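Local coordinates for kinetochore protein mis18 (Schizosaccharomyces pombe, PDB 5J6P) that serves in the CENP-A recruiting complex, maintaining kinetochore factors and the deacetylated state of histones in the central core of fission yeast centromeres, at residues 35-38 with 39-43. Sequence-based numbering, arbitrary orientation.
Sequences SDAV and ENSVR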
loop_
_atom_site.group_PDB
_atom_site.type_symbol
_atom_site.label_atom_id
_atom_site.label_comp_id
_atom_site.label_asym_id
_atom_site.label_seq_id
_atom_site.Cartn_x
_atom_site.Cartn_y
_atom_site.Cartn_z
ATOM N N SER A 35 -12.753 -8.950 7.306
ATOM C CA SER A 35 -13.901 -9.535 6.668
ATOM C C SER A 35 -13.787 -9.502 5.170
ATOM O O SER A 35 -14.675 -10.013 4.447
ATOM C CB SER A 35 -15.151 -8.742 7.068
ATOM O OG SER A 35 -15.102 -7.410 6.571
ATOM N N ASP A 36 -12.749 -8.828 4.679
ATOM C CA ASP A 36 -12.493 -8.833 3.244
ATOM C C ASP A 36 -11.026 -8.631 2.924
ATOM O O ASP A 36 -10.281 -8.035 3.714
ATOM C CB ASP A 36 -13.356 -7.784 2.491
ATOM C CG ASP A 36 -13.638 -8.198 1.036
ATOM O OD1 ASP A 36 -13.102 -9.240 0.593
ATOM O OD2 ASP A 36 -14.396 -7.499 0.331
ATOM N N ALA A 37 -10.635 -9.131 1.750
ATOM C CA ALA A 37 -9.326 -8.862 1.201
ATOM C C ALA A 37 -9.389 -8.719 -0.277
ATOM O O ALA A 37 -10.294 -9.196 -0.912
ATOM C CB ALA A 37 -8.374 -9.992 1.563
ATOM N N VAL A 38 -8.355 -8.123 -0.828
ATOM C CA VAL A 38 -8.264 -7.936 -2.271
ATOM C C VAL A 38 -8.406 -9.262 -3.007
ATOM O O VAL A 38 -7.803 -10.263 -2.615
ATOM C CB VAL A 38 -6.916 -7.316 -2.666
ATOM C CG1 VAL A 38 -6.838 -7.180 -4.185
ATOM C CG2 VAL A 38 -6.686 -5.981 -1.937
ATOM N N GLU A 39 -9.171 -9.257 -4.091
ATOM C CA GLU A 39 -9.628 -10.512 -4.663
ATOM C C GLU A 39 -8.502 -11.477 -4.967
ATOM O O GLU A 39 -8.420 -12.559 -4.354
ATOM C CB GLU A 39 -10.502 -10.305 -5.893
ATOM C CG GLU A 39 -11.986 -10.368 -5.562
ATOM C CD GLU A 39 -12.851 -10.001 -6.746
ATOM O OE1 GLU A 39 -12.525 -10.455 -7.872
ATOM O OE2 GLU A 39 -13.845 -9.256 -6.549
ATOM N N ASN A 40 -7.602 -11.107 -5.862
ATOM C CA ASN A 40 -6.591 -12.085 -6.182
ATOM C C ASN A 40 -5.321 -12.010 -5.315
ATOM O O ASN A 40 -4.344 -12.700 -5.612
ATOM C CB ASN A 40 -6.362 -12.114 -7.690
ATOM C CG ASN A 40 -7.545 -12.740 -8.427
ATOM O OD1 ASN A 40 -8.110 -12.142 -9.346
ATOM N ND2 ASN A 40 -7.955 -13.937 -7.993
ATOM N N SER A 41 -5.358 -11.285 -4.189
ATOM C CA SER A 41 -4.170 -11.158 -3.357
ATOM C C SER A 41 -3.782 -12.394 -2.536
ATOM O O SER A 41 -2.680 -12.447 -1.995
ATOM C CB SER A 41 -4.316 -10.003 -2.395
ATOM O OG SER A 41 -5.365 -10.254 -1.496
ATOM N N VAL A 42 -4.649 -13.393 -2.453
ATOM C CA VAL A 42 -4.560 -14.346 -1.353
ATOM C C VAL A 42 -5.131 -15.692 -1.761
ATOM O O VAL A 42 -6.160 -15.733 -2.443
ATOM C CB VAL A 42 -5.225 -13.681 -0.099
ATOM C CG1 VAL A 42 -6.409 -14.439 0.453
ATOM C CG2 VAL A 42 -4.187 -13.407 0.962
ATOM N N ARG A 43 -4.446 -16.765 -1.355
ATOM C CA ARG A 43 -4.802 -18.165 -1.691
ATOM C C ARG A 43 -5.045 -18.946 -0.406
ATOM O O ARG A 43 -4.257 -18.845 0.530
ATOM C CB ARG A 43 -3.631 -18.815 -2.433
ATOM C CG ARG A 43 -3.815 -20.240 -2.981
ATOM C CD ARG A 43 -2.487 -20.944 -3.343
ATOM N NE ARG A 43 -1.585 -19.987 -3.982
ATOM C CZ ARG A 43 -0.323 -19.707 -3.642
ATOM N NH1 ARG A 43 0.337 -20.363 -2.703
ATOM N NH2 ARG A 43 0.327 -18.770 -4.325
#
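Ser41 sets its OG between its own backbone N and carbonyl carbon (chi1 64°), which brings the hydroxyl back to the carbonyl oxygen of Val38. Val38 holds CG1 anti to its backbone N (chi1 178°), and this methyl lies 4.2 Å from CB of Ser41. The carbonyl oxygen of Val38 takes two bonds from Ser41. The hydroxyl donates the first, with OG 2.7 Å from Val38 O and tilted from the carbonyl plane. The backbone donates the second, with Ser41 N 3.1 Å from Val38 O and above that plane. Both donors reach the oxygen from the same face. OG also lies against the valine itself, 3.5 Å from Val38 CB. Ser41 is buried, and this bond gives its hydroxyl a backbone partner. With an alanine here, Val38 O would probably keep just the backbone N-H of the two donors in this turn, and the contact of OG with Val38 CB would be lost. Glu39 and Asn40 form the bend, and both are exposed. The backbone of Ser41 also bonds to Thr64, beside the zinc ligand Cys63, while Val38 packs on Tyr98 of the second subunit. The bond from Ser41 N to Val38 O closes a beta turn, close to type I, that leads into strand 42-50, outermost within this chain in its antiparallel sheet, near the four-cysteine zinc site of the Yippee-Mis18 domain.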